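Local atomic coordinates of FOKI restriction endonuclease (Planomicrobium okeanokoites, PDB entry 2FOK), a protein that recognises a specific DNA sequence and cleaves the DNA at a distance from it, as a metal-dependent type IIS restriction endonuclease. Residues R6-V11 with W113-G118; G15-L20 with G231-K236; F119-N124 with V130-G135; L184-E189 with E294-N299. One frame throughout, in Å; residues are numbered along the deposited sequence.

Contact 1: residues R6-V11 with W113-G118; sequences RTFGWV and WAHALG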
loop_
_atom_site.group_PDB
_atom_site.type_symbol
_atom_site.label_atom_id
_atom_site.label_comp_id
_atom_site.label_asym_id
_atom_site.label_seq_id
_atom_site.Cartn_x
_atom_site.Cartn_y
_atom_site.Cartn_z
ATOM N N ARG A 6 -4.565 -1.720 -17.206
ATOM C CA ARG A 6 -3.376 -2.296 -16.599
ATOM C C ARG A 6 -2.975 -1.462 -15.388
ATOM O O ARG A 6 -3.604 -0.444 -15.088
ATOM C CB ARG A 6 -2.229 -2.334 -17.619
ATOM C CG ARG A 6 -2.537 -3.096 -18.906
ATOM C CD ARG A 6 -2.837 -4.574 -18.595
ATOM N NE ARG A 6 -3.248 -5.327 -19.780
ATOM C CZ ARG A 6 -3.612 -6.605 -19.772
ATOM N NH1 ARG A 6 -3.619 -7.283 -18.635
ATOM N NH2 ARG A 6 -3.973 -7.202 -20.905
ATOM N N THR A 7 -1.930 -1.909 -14.703
ATOM C CA THR A 7 -1.414 -1.247 -13.514
ATOM C C THR A 7 0.107 -1.356 -13.561
ATOM O O THR A 7 0.632 -2.460 -13.677
ATOM C CB THR A 7 -1.934 -1.952 -12.239
ATOM O OG1 THR A 7 -3.360 -1.802 -12.160
ATOM C CG2 THR A 7 -1.283 -1.365 -10.991
ATOM N N PHE A 8 0.808 -0.221 -13.478
ATOM C CA PHE A 8 2.278 -0.208 -13.531
ATOM C C PHE A 8 2.884 0.763 -12.527
ATOM O O PHE A 8 2.175 1.503 -11.850
ATOM C CB PHE A 8 2.793 0.241 -14.909
ATOM C CG PHE A 8 2.264 -0.546 -16.065
ATOM C CD1 PHE A 8 2.535 -1.905 -16.184
ATOM C CD2 PHE A 8 1.529 0.088 -17.064
ATOM C CE1 PHE A 8 2.079 -2.628 -17.292
ATOM C CE2 PHE A 8 1.070 -0.614 -18.170
ATOM C CZ PHE A 8 1.344 -1.978 -18.289
ATOM N N GLY A 9 4.214 0.766 -12.473
ATOM C CA GLY A 9 4.941 1.677 -11.603
ATOM C C GLY A 9 5.213 1.169 -10.210
ATOM O O GLY A 9 5.872 1.849 -9.422
ATOM N N TRP A 10 4.730 -0.033 -9.912
ATOM C CA TRP A 10 4.880 -0.605 -8.580
ATOM C C TRP A 10 5.055 -2.123 -8.598
ATOM O O TRP A 10 4.211 -2.862 -9.117
ATOM C CB TRP A 10 3.655 -0.243 -7.745
ATOM C CG TRP A 10 3.300 1.218 -7.781
ATOM C CD1 TRP A 10 2.407 1.832 -8.621
ATOM C CD2 TRP A 10 3.837 2.248 -6.950
ATOM N NE1 TRP A 10 2.363 3.179 -8.363
ATOM C CE2 TRP A 10 3.233 3.462 -7.343
ATOM C CE3 TRP A 10 4.778 2.266 -5.907
ATOM C CZ2 TRP A 10 3.536 4.686 -6.732
ATOM C CZ3 TRP A 10 5.079 3.486 -5.297
ATOM C CH2 TRP A 10 4.458 4.679 -5.713
ATOM N N VAL A 11 6.154 -2.582 -8.015
ATOM C CA VAL A 11 6.450 -4.008 -7.957
ATOM C C VAL A 11 6.569 -4.421 -6.489
ATOM O O VAL A 11 7.176 -3.714 -5.691
ATOM C CB VAL A 11 7.763 -4.331 -8.727
ATOM C CG1 VAL A 11 7.624 -5.662 -9.446
ATOM C CG2 VAL A 11 8.068 -3.222 -9.743
ATOM N N TRP A 113 8.464 -4.399 -13.798
ATOM C CA TRP A 113 9.787 -3.920 -13.425
ATOM C C TRP A 113 10.527 -3.306 -14.638
ATOM O O TRP A 113 11.020 -2.186 -14.569
ATOM C CB TRP A 113 10.570 -5.091 -12.832
ATOM C CG TRP A 113 11.852 -4.753 -12.136
ATOM C CD1 TRP A 113 12.342 -3.511 -11.852
ATOM C CD2 TRP A 113 12.827 -5.694 -11.651
ATOM N NE1 TRP A 113 13.571 -3.620 -11.219
ATOM C CE2 TRP A 113 13.886 -4.949 -11.085
ATOM C CE3 TRP A 113 12.906 -7.099 -11.644
ATOM C CZ2 TRP A 113 15.011 -5.561 -10.515
ATOM C CZ3 TRP A 113 14.027 -7.709 -11.076
ATOM C CH2 TRP A 113 15.061 -6.940 -10.521
ATOM N N ALA A 114 10.585 -4.028 -15.750
ATOM C CA ALA A 114 11.257 -3.530 -16.956
ATOM C C ALA A 114 10.632 -2.216 -17.400
ATOM O O ALA A 114 11.324 -1.268 -17.755
ATOM C CB ALA A 114 11.149 -4.547 -18.065
ATOM N N HIS A 115 9.308 -2.175 -17.369
ATOM C CA HIS A 115 8.567 -0.997 -17.760
ATOM C C HIS A 115 8.807 0.173 -16.804
ATOM O O HIS A 115 8.970 1.312 -17.246
ATOM C CB HIS A 115 7.077 -1.345 -17.827
ATOM C CG HIS A 115 6.193 -0.158 -18.017
ATOM N ND1 HIS A 115 5.717 0.591 -16.961
ATOM C CD2 HIS A 115 5.731 0.438 -19.142
ATOM C CE1 HIS A 115 5.000 1.598 -17.428
ATOM N NE2 HIS A 115 4.993 1.529 -18.748
ATOM N N ALA A 116 8.841 -0.101 -15.499
ATOM C CA ALA A 116 9.053 0.947 -14.496
ATOM C C ALA A 116 10.394 1.689 -14.637
ATOM O O ALA A 116 10.453 2.907 -14.455
ATOM C CB ALA A 116 8.925 0.359 -13.092
ATOM N N LEU A 117 11.463 0.967 -14.968
ATOM C CA LEU A 117 12.774 1.589 -15.122
ATOM C C LEU A 117 12.994 2.146 -16.526
ATOM O O LEU A 117 14.073 2.637 -16.842
ATOM C CB LEU A 117 13.882 0.590 -14.788
ATOM C CG LEU A 117 13.973 0.181 -13.321
ATOM C CD1 LEU A 117 15.118 -0.797 -13.142
ATOM C CD2 LEU A 117 14.164 1.416 -12.453
ATOM N N GLY A 118 11.970 2.044 -17.367
ATOM C CA GLY A 118 12.045 2.586 -18.710
ATOM C C GLY A 118 12.787 1.824 -19.787
ATOM O O GLY A 118 13.191 2.431 -20.781
#

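Contact 2: residues G15-L20 with G231-K236; sequences GKFENL and GGWLDK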
loop_
_atom_site.group_PDB
_atom_site.type_symbol
_atom_site.label_atom_id
_atom_site.label_comp_id
_atom_site.label_asym_id
_atom_site.label_seq_id
_atom_site.Cartn_x
_atom_site.Cartn_y
_atom_site.Cartn_z
ATOM N N GLY A 15 13.066 -10.293 -7.353
ATOM C CA GLY A 15 13.525 -10.906 -8.586
ATOM C C GLY A 15 15.002 -10.585 -8.742
ATOM O O GLY A 15 15.501 -9.644 -8.121
ATOM N N LYS A 16 15.709 -11.355 -9.557
ATOM C CA LYS A 16 17.128 -11.114 -9.764
ATOM C C LYS A 16 17.364 -10.115 -10.905
ATOM O O LYS A 16 16.713 -10.191 -11.943
ATOM C CB LYS A 16 17.834 -12.439 -10.070
ATOM C CG LYS A 16 18.627 -13.009 -8.900
ATOM C CD LYS A 16 18.796 -14.515 -9.047
ATOM C CE LYS A 16 20.239 -14.889 -9.370
ATOM N NZ LYS A 16 20.892 -15.683 -8.281
ATOM N N PHE A 17 18.291 -9.180 -10.703
ATOM C CA PHE A 17 18.605 -8.177 -11.722
ATOM C C PHE A 17 19.104 -8.883 -12.986
ATOM O O PHE A 17 18.996 -8.350 -14.096
ATOM C CB PHE A 17 19.685 -7.206 -11.215
ATOM C CG PHE A 17 19.151 -5.861 -10.777
ATOM C CD1 PHE A 17 18.718 -4.927 -11.713
ATOM C CD2 PHE A 17 19.077 -5.533 -9.423
ATOM C CE1 PHE A 17 18.219 -3.692 -11.315
ATOM C CE2 PHE A 17 18.580 -4.296 -9.011
ATOM C CZ PHE A 17 18.149 -3.370 -9.965
ATOM N N GLU A 18 19.645 -10.086 -12.800
ATOM C CA GLU A 18 20.171 -10.887 -13.900
ATOM C C GLU A 18 19.000 -11.430 -14.705
ATOM O O GLU A 18 19.133 -11.752 -15.889
ATOM C CB GLU A 18 21.035 -12.038 -13.353
ATOM C CG GLU A 18 21.924 -12.730 -14.389
ATOM C CD GLU A 18 23.342 -12.159 -14.457
ATOM O OE1 GLU A 18 24.132 -12.400 -13.509
ATOM O OE2 GLU A 18 23.669 -11.475 -15.460
ATOM N N ASN A 19 17.846 -11.533 -14.054
ATOM C CA ASN A 19 16.652 -12.006 -14.729
ATOM C C ASN A 19 15.932 -10.816 -15.386
ATOM O O ASN A 19 15.298 -10.970 -16.426
ATOM C CB ASN A 19 15.738 -12.728 -13.738
ATOM C CG ASN A 19 16.194 -14.159 -13.455
ATOM O OD1 ASN A 19 15.916 -14.713 -12.387
ATOM N ND2 ASN A 19 16.895 -14.760 -14.409
ATOM N N LEU A 20 16.039 -9.630 -14.781
ATOM C CA LEU A 20 15.432 -8.426 -15.348
ATOM C C LEU A 20 16.050 -8.202 -16.729
ATOM O O LEU A 20 15.343 -8.016 -17.718
ATOM C CB LEU A 20 15.712 -7.207 -14.459
ATOM C CG LEU A 20 15.534 -5.812 -15.081
ATOM C CD1 LEU A 20 14.064 -5.559 -15.343
ATOM C CD2 LEU A 20 16.092 -4.741 -14.161
ATOM N N GLY A 231 13.792 0.027 -2.013
ATOM C CA GLY A 231 14.967 0.218 -1.180
ATOM C C GLY A 231 16.047 -0.810 -1.465
ATOM O O GLY A 231 17.239 -0.511 -1.378
ATOM N N GLY A 232 15.631 -2.028 -1.793
ATOM C CA GLY A 232 16.583 -3.079 -2.115
ATOM C C GLY A 232 17.261 -2.830 -3.454
ATOM O O GLY A 232 18.430 -3.175 -3.648
ATOM N N TRP A 233 16.531 -2.227 -4.389
ATOM C CA TRP A 233 17.090 -1.909 -5.701
ATOM C C TRP A 233 18.216 -0.895 -5.515
ATOM O O TRP A 233 19.317 -1.070 -6.042
ATOM C CB TRP A 233 16.008 -1.316 -6.618
ATOM C CG TRP A 233 14.974 -2.315 -7.076
ATOM C CD1 TRP A 233 15.041 -3.690 -6.980
ATOM C CD2 TRP A 233 13.707 -2.021 -7.685
ATOM N NE1 TRP A 233 13.890 -4.262 -7.491
ATOM C CE2 TRP A 233 13.057 -3.263 -7.930
ATOM C CE3 TRP A 233 13.056 -0.832 -8.047
ATOM C CZ2 TRP A 233 11.791 -3.340 -8.517
ATOM C CZ3 TRP A 233 11.803 -0.908 -8.628
ATOM C CH2 TRP A 233 11.180 -2.157 -8.860
ATOM N N LEU A 234 17.934 0.155 -4.743
ATOM C CA LEU A 234 18.897 1.225 -4.465
ATOM C C LEU A 234 20.110 0.753 -3.670
ATOM O O LEU A 234 21.182 1.339 -3.761
ATOM C CB LEU A 234 18.225 2.346 -3.683
ATOM C CG LEU A 234 17.040 3.060 -4.316
ATOM C CD1 LEU A 234 16.337 3.887 -3.258
ATOM C CD2 LEU A 234 17.527 3.946 -5.455
ATOM N N ASP A 235 19.930 -0.293 -2.874
ATOM C CA ASP A 235 21.015 -0.827 -2.069
ATOM C C ASP A 235 22.036 -1.468 -3.002
ATOM O O ASP A 235 23.224 -1.139 -2.965
ATOM C CB ASP A 235 20.463 -1.855 -1.078
ATOM C CG ASP A 235 21.545 -2.513 -0.242
ATOM O OD1 ASP A 235 21.969 -1.924 0.784
ATOM O OD2 ASP A 235 21.968 -3.633 -0.611
ATOM N N LYS A 236 21.557 -2.366 -3.857
ATOM C CA LYS A 236 22.409 -3.061 -4.802
ATOM C C LYS A 236 23.126 -2.128 -5.778
ATOM O O LYS A 236 24.121 -2.518 -6.391
ATOM C CB LYS A 236 21.590 -4.098 -5.571
ATOM C CG LYS A 236 21.146 -5.259 -4.694
ATOM C CD LYS A 236 20.959 -6.550 -5.473
ATOM C CE LYS A 236 19.469 -6.863 -5.663
ATOM N NZ LYS A 236 18.677 -6.726 -4.405
#

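Contact 3: residues F119-N124 with V130-G135; sequences FIEYIN and VITDVG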
loop_
_atom_site.group_PDB
_atom_site.type_symbol
_atom_site.label_atom_id
_atom_site.label_comp_id
_atom_site.label_asym_id
_atom_site.label_seq_id
_atom_site.Cartn_x
_atom_site.Cartn_y
_atom_site.Cartn_z
ATOM N N PHE A 119 12.953 0.517 -19.628
ATOM C CA PHE A 119 13.666 -0.278 -20.627
ATOM C C PHE A 119 12.747 -0.739 -21.754
ATOM O O PHE A 119 13.210 -1.162 -22.818
ATOM C CB PHE A 119 14.337 -1.475 -19.967
ATOM C CG PHE A 119 15.427 -1.098 -18.993
ATOM C CD1 PHE A 119 16.352 -0.115 -19.318
ATOM C CD2 PHE A 119 15.525 -1.734 -17.760
ATOM C CE1 PHE A 119 17.354 0.232 -18.435
ATOM C CE2 PHE A 119 16.525 -1.398 -16.870
ATOM C CZ PHE A 119 17.444 -0.412 -17.203
ATOM N N ILE A 120 11.444 -0.661 -21.506
ATOM C CA ILE A 120 10.440 -1.007 -22.502
ATOM C C ILE A 120 9.315 0.005 -22.308
ATOM O O ILE A 120 9.123 0.523 -21.209
ATOM C CB ILE A 120 9.900 -2.466 -22.337
ATOM C CG1 ILE A 120 9.028 -2.589 -21.089
ATOM C CG2 ILE A 120 11.072 -3.457 -22.279
ATOM C CD1 ILE A 120 8.607 -4.035 -20.779
ATOM N N GLU A 121 8.598 0.320 -23.379
ATOM C CA GLU A 121 7.506 1.284 -23.293
ATOM C C GLU A 121 6.208 0.591 -23.658
ATOM O O GLU A 121 6.217 -0.342 -24.451
ATOM C CB GLU A 121 7.761 2.460 -24.245
ATOM C CG GLU A 121 7.851 2.062 -25.710
ATOM C CD GLU A 121 8.634 3.066 -26.555
ATOM O OE1 GLU A 121 9.155 4.056 -25.994
ATOM O OE2 GLU A 121 8.729 2.867 -27.788
ATOM N N TYR A 122 5.105 1.059 -23.079
ATOM C CA TYR A 122 3.770 0.496 -23.304
ATOM C C TYR A 122 2.967 1.363 -24.267
ATOM O O TYR A 122 2.881 2.578 -24.096
ATOM C CB TYR A 122 3.015 0.402 -21.968
ATOM C CG TYR A 122 1.593 -0.125 -22.064
ATOM C CD1 TYR A 122 1.346 -1.424 -22.497
ATOM C CD2 TYR A 122 0.495 0.674 -21.719
ATOM C CE1 TYR A 122 0.048 -1.929 -22.587
ATOM C CE2 TYR A 122 -0.823 0.181 -21.806
ATOM C CZ TYR A 122 -1.032 -1.127 -22.239
ATOM O OH TYR A 122 -2.307 -1.665 -22.311
ATOM N N ILE A 123 2.367 0.730 -25.269
ATOM C CA ILE A 123 1.557 1.434 -26.252
ATOM C C ILE A 123 0.090 1.172 -25.960
ATOM O O ILE A 123 -0.450 0.133 -26.345
ATOM C CB ILE A 123 1.862 0.961 -27.693
ATOM C CG1 ILE A 123 3.270 1.392 -28.086
ATOM C CG2 ILE A 123 0.853 1.560 -28.672
ATOM C CD1 ILE A 123 4.295 0.302 -27.945
ATOM N N ASN A 124 -0.546 2.120 -25.279
ATOM C CA ASN A 124 -1.960 2.003 -24.924
ATOM C C ASN A 124 -2.796 1.713 -26.161
ATOM O O ASN A 124 -2.417 2.094 -27.261
ATOM C CB ASN A 124 -2.454 3.307 -24.288
ATOM C CG ASN A 124 -2.250 3.343 -22.791
ATOM O OD1 ASN A 124 -3.122 2.940 -22.027
ATOM N ND2 ASN A 124 -1.093 3.831 -22.361
ATOM N N VAL A 130 7.422 -2.341 -26.546
ATOM C CA VAL A 130 8.593 -2.366 -27.412
ATOM C C VAL A 130 9.756 -1.895 -26.535
ATOM O O VAL A 130 9.551 -1.260 -25.511
ATOM C CB VAL A 130 8.473 -1.419 -28.640
ATOM C CG1 VAL A 130 7.353 -1.887 -29.563
ATOM C CG2 VAL A 130 8.247 0.014 -28.177
ATOM N N ILE A 131 10.972 -2.228 -26.930
ATOM C CA ILE A 131 12.149 -1.828 -26.182
ATOM C C ILE A 131 12.356 -0.332 -26.429
ATOM O O ILE A 131 11.778 0.225 -27.365
ATOM C CB ILE A 131 13.378 -2.641 -26.662
ATOM C CG1 ILE A 131 14.484 -2.605 -25.615
ATOM C CG2 ILE A 131 13.872 -2.105 -28.003
ATOM C CD1 ILE A 131 15.640 -3.579 -25.899
ATOM N N THR A 132 13.150 0.322 -25.583
ATOM C CA THR A 132 13.416 1.743 -25.757
ATOM C C THR A 132 14.880 1.984 -26.059
ATOM O O THR A 132 15.658 1.058 -26.289
ATOM C CB THR A 132 13.076 2.583 -24.494
ATOM O OG1 THR A 132 13.928 2.184 -23.417
ATOM C CG2 THR A 132 11.617 2.417 -24.093
ATOM N N ASP A 133 15.237 3.260 -26.039
ATOM C CA ASP A 133 16.594 3.721 -26.282
ATOM C C ASP A 133 17.552 3.172 -25.212
ATOM O O ASP A 133 18.559 2.531 -25.526
ATOM C CB ASP A 133 16.596 5.247 -26.237
ATOM C CG ASP A 133 15.639 5.789 -25.180
ATOM O OD1 ASP A 133 15.982 5.733 -23.975
ATOM O OD2 ASP A 133 14.537 6.256 -25.552
ATOM N N VAL A 134 17.238 3.432 -23.945
ATOM C CA VAL A 134 18.085 2.975 -22.851
ATOM C C VAL A 134 18.011 1.474 -22.627
ATOM O O VAL A 134 18.909 0.887 -22.025
ATOM C CB VAL A 134 17.741 3.707 -21.554
ATOM C CG1 VAL A 134 18.278 5.132 -21.623
ATOM C CG2 VAL A 134 16.237 3.719 -21.342
ATOM N N GLY A 135 16.947 0.854 -23.124
ATOM C CA GLY A 135 16.798 -0.583 -22.982
ATOM C C GLY A 135 17.799 -1.355 -23.827
ATOM O O GLY A 135 18.375 -2.351 -23.378
#

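Contact 4: residues L184-E189 with E294-N299; sequences LGFSGE and EMLATN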
loop_
_atom_site.group_PDB
_atom_site.type_symbol
_atom_site.label_atom_id
_atom_site.label_comp_id
_atom_site.label_asym_id
_atom_site.label_seq_id
_atom_site.Cartn_x
_atom_site.Cartn_y
_atom_site.Cartn_z
ATOM N N LEU A 184 4.937 6.905 1.308
ATOM C CA LEU A 184 5.189 6.397 -0.035
ATOM C C LEU A 184 3.891 6.120 -0.797
ATOM O O LEU A 184 2.989 5.437 -0.295
ATOM C CB LEU A 184 6.024 5.118 0.066
ATOM C CG LEU A 184 6.374 4.346 -1.209
ATOM C CD1 LEU A 184 6.973 5.295 -2.229
ATOM C CD2 LEU A 184 7.362 3.234 -0.868
ATOM N N GLY A 185 3.798 6.656 -2.011
ATOM C CA GLY A 185 2.604 6.459 -2.813
ATOM C C GLY A 185 1.414 7.283 -2.345
ATOM O O GLY A 185 1.569 8.355 -1.752
ATOM N N PHE A 186 0.215 6.782 -2.628
ATOM C CA PHE A 186 -1.010 7.458 -2.234
ATOM C C PHE A 186 -1.447 6.868 -0.902
ATOM O O PHE A 186 -2.449 6.162 -0.809
ATOM C CB PHE A 186 -2.064 7.268 -3.330
ATOM C CG PHE A 186 -1.703 7.951 -4.622
ATOM C CD1 PHE A 186 -2.009 9.291 -4.822
ATOM C CD2 PHE A 186 -0.978 7.280 -5.602
ATOM C CE1 PHE A 186 -1.587 9.966 -5.985
ATOM C CE2 PHE A 186 -0.555 7.941 -6.762
ATOM C CZ PHE A 186 -0.862 9.291 -6.947
ATOM N N SER A 187 -0.658 7.196 0.122
ATOM C CA SER A 187 -0.816 6.732 1.501
ATOM C C SER A 187 -2.204 6.593 2.109
ATOM O O SER A 187 -3.046 7.482 2.004
ATOM C CB SER A 187 0.027 7.605 2.438
ATOM O OG SER A 187 1.271 7.921 1.848
ATOM N N GLY A 188 -2.418 5.452 2.755
ATOM C CA GLY A 188 -3.670 5.194 3.425
ATOM C C GLY A 188 -4.704 4.420 2.652
ATOM O O GLY A 188 -5.416 3.600 3.226
ATOM N N GLU A 189 -4.808 4.680 1.355
ATOM C CA GLU A 189 -5.800 3.991 0.549
ATOM C C GLU A 189 -5.342 2.580 0.258
ATOM O O GLU A 189 -4.173 2.251 0.476
ATOM C CB GLU A 189 -6.051 4.756 -0.750
ATOM C CG GLU A 189 -4.888 4.775 -1.711
ATOM C CD GLU A 189 -5.138 5.689 -2.880
ATOM O OE1 GLU A 189 -5.729 6.780 -2.664
ATOM O OE2 GLU A 189 -4.747 5.314 -4.012
ATOM N N GLU A 294 -1.382 4.653 -15.322
ATOM C CA GLU A 294 -1.517 3.374 -14.615
ATOM C C GLU A 294 -0.794 3.297 -13.282
ATOM O O GLU A 294 -0.871 2.282 -12.599
ATOM C CB GLU A 294 -1.020 2.225 -15.493
ATOM C CG GLU A 294 -1.959 1.826 -16.599
ATOM C CD GLU A 294 -1.701 2.592 -17.879
ATOM O OE1 GLU A 294 -0.991 3.623 -17.838
ATOM O OE2 GLU A 294 -2.213 2.162 -18.934
ATOM N N MET A 295 -0.082 4.350 -12.905
ATOM C CA MET A 295 0.643 4.318 -11.645
ATOM C C MET A 295 0.004 5.197 -10.578
ATOM O O MET A 295 0.392 5.145 -9.409
ATOM C CB MET A 295 2.107 4.734 -11.861
ATOM C CG MET A 295 2.367 6.235 -12.001
ATOM S SD MET A 295 4.107 6.662 -11.637
ATOM C CE MET A 295 3.903 7.932 -10.402
ATOM N N LEU A 296 -0.995 5.975 -10.980
ATOM C CA LEU A 296 -1.666 6.899 -10.074
ATOM C C LEU A 296 -2.739 6.268 -9.183
ATOM O O LEU A 296 -3.428 6.970 -8.456
ATOM C CB LEU A 296 -2.255 8.068 -10.885
ATOM C CG LEU A 296 -1.323 8.668 -11.959
ATOM C CD1 LEU A 296 -2.022 9.800 -12.713
ATOM C CD2 LEU A 296 -0.063 9.195 -11.303
ATOM N N ALA A 297 -2.869 4.945 -9.235
ATOM C CA ALA A 297 -3.837 4.213 -8.418
ATOM C C ALA A 297 -3.726 2.733 -8.734
ATOM O O ALA A 297 -3.652 2.361 -9.905
ATOM C CB ALA A 297 -5.274 4.707 -8.687
ATOM N N THR A 298 -3.724 1.893 -7.696
ATOM C CA THR A 298 -3.614 0.449 -7.891
ATOM C C THR A 298 -4.876 -0.361 -7.574
ATOM O O THR A 298 -5.729 -0.556 -8.445
ATOM C CB THR A 298 -2.428 -0.156 -7.074
ATOM O OG1 THR A 298 -2.759 -0.193 -5.678
ATOM C CG2 THR A 298 -1.162 0.669 -7.263
ATOM N N ASN A 299 -4.988 -0.827 -6.331
ATOM C CA ASN A 299 -6.105 -1.660 -5.895
ATOM C C ASN A 299 -7.317 -0.887 -5.410
ATOM O O ASN A 299 -7.925 -1.232 -4.395
ATOM C CB ASN A 299 -5.624 -2.615 -4.799
ATOM C CG ASN A 299 -4.290 -3.257 -5.136
ATOM O OD1 ASN A 299 -3.962 -3.449 -6.308
ATOM N ND2 ASN A 299 -3.513 -3.594 -4.112
HETATM O O HOH W 1 -4.640 2.780 -4.879
#

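Contact 1: residues R6-V11 with W113-G118
In the first subdomain of the FokI recognition domain, assigned to the helix-turn-helix clan, the N-terminal arm lays Phe8 and Val11 against His115 and Trp113 at the C-terminal end of helix 104-116. The Phe8 and His115 rings lie with centroids 4.3 Å apart and planes at 34°, an oblique meeting that fits neither a stack nor an edge-to-face pair. Each places an atom over a face of the other: His115 NE2 over the benzene ring, Phe8 CD2 over the imidazole. The root of the phenylalanine takes part as well, Phe8 CB standing 3.6 Å from His115 ND1. What carries the imidazole to the arm is its CG set anti to the backbone N (chi1 171°). Between the aromatic and the aliphatic contact the backbones draw near, Gly9 CA lying 5.1 Å from Ala116 CA; at phi 89° a side chain on Gly9 would collide with Phe8 O. Farther along, Val11 CG2 packs 4.1 Å from Trp113 CA. The helix closes in a Schellman motif, with Gly118 at positive phi. Around this buried seam, Tyr122 of strand 120-123 meets Phe8 edge-to-face, Leu20 of helix 17-24 touches Trp113, and Trp233 of helix 222-236 stacks on the same indole.

Contact 2: residues G15-L20 with G231-K236
Phe17 and Trp233 mark the nearest approach of the two backbones, yet Phe17 CA is still 8.8 Å from Trp233 CA, so side chains alone bridge the gap between the start of helix 17-24 and helix 222-236. Phe17 does most of the bridging, its CB directed toward the second helix. Two adjacent ring atoms carry both contacts: Phe17 CE2 lies 4.1 Å from Trp233 CD1, and the neighbouring Phe17 CD2 lies 4.0 Å from Lys236 CE. Between the Phe17 ring and the five-membered ring of Trp233 the centroid distance is 5.6 Å and the planes are at 66°, an oblique pairing that counts as neither stacked nor T-shaped. Lys236 comes in near the plane of the benzene ring, at its edge, and touches it with a methylene carbon. The bend at chi3 (-105°) brings Lys236 CE to the ring. The first turn that carries Phe17 is held by its N-cap residue, Lys16, whose carbonyl O accepts from Asn19 N at 2.7 Å and from Leu20 N at 3.0 Å. The join unites the first and second recognition subdomains and is partly buried. Trp113 of helix 104-116 lies alongside, edge-to-face with Phe17, while Leu152 and Ile156 of helix 146-157 pack against Phe17 and Trp233 respectively.

Contact 3: residues F119-N124 with V130-G135
Val130 O is approached by two hydrogens of the partner strand: Glu121 N donates at 2.8 Å, nearly along the C=O axis (C=O...N angle 169°), and Ile120 CA adds a C-H...O contact at 3.1 Å. The return bond, Val130 N to Glu121 O at 3.1 Å, lies in the carbonyl plane and completes an antiparallel hydrogen-bonded pair. Ile120 and Ile131 follow as a non-hydrogen-bonded pair. A third bond, Thr132 N to Phe119 O, is less regular, the donor standing 50° out of the carbonyl plane. On the face bearing Glu121 and Val130, the glutamate starts from the crowded position between backbone N and carbonyl carbon (chi1 61°), and its extended chain brings Glu121 OE1 to 3.5 Å from Thr132 CG2; its still closer approach to Val130 CG2 is doubtful. With an alanine in place of Glu121, Thr132 CG2 would probably be left without the carboxylate arm beside it. Thr132 OG1 bonds to Gly118 O and weakly caps helix 133-140 through Gly135 N. This beta hairpin has strand 128-131 between 120-123 and 66-67; Ile120 rests on Ala114 and His115 of helix 104-116, and Phe119 on helix 146-157.

Contact 4: residues L184-E189 with E294-N299
Phe186 CB points toward the loop 294-299 and starts a side chain whose far half does the touching. Its chi1 (-66°) carries the ring to the loop and chi2 (-85°) turns a face to Leu296 O. Beyond CG, Phe186 CD2 comes within 3.8 Å of Leu296 O. Phe186 CE2 is closer, 3.5 Å from the same oxygen and 3.6 Å from Leu296 CA, while Met295 O lies near the ring plane at its edge. At the tip, Phe186 CZ is 3.8 Å from Leu296 O and 4.4 Å from Leu296 CB. Leu296 O, offset toward the ring's rim, is satisfied by Arg310 NH1. Replacing Phe186 by an alanine would probably open a gap beneath Leu296 and leave that carbonyl without its aromatic cover. Farther along, a water donates to Glu189 OE2 at 2.7 Å and accepts from Thr298 N at 3.1 Å, and Glu189 OE1 forms a salt bridge with Arg310 of helix 303-319. Phe186 is the centre of an inverse gamma turn and opens a type II beta turn running to Glu189, with Gly188 at the third position as that turn favours; two non-helical loops join the second recognition subdomain to the D3 region.

Contacts 1 and 4 are buried, whereas contacts 2 and 3 are only partly so. Chemistry divides along different lines: contact 3 is mainly backbone hydrogen bonding within a hairpin, contacts 1 and 2 are aromatic and aliphatic packing, and contact 4 combines a ring against carbonyls with a water bridge. Contacts 1 and 2 share an aromatic cluster, which Val11 of the first also joins by packing on Trp233. Helix 104-116 of contact 1 is followed, after a short turn, by strand 120-123 of contact 3, with Ala114 O probably accepting from Phe119 N. Contact 4 joins contact 1 through Trp10 NE1 and Met295 O. Contacts 1 and 3 stay within one recognition subdomain; contact 2 links the two recognition subdomains, contact 4 the second to the D3 domain.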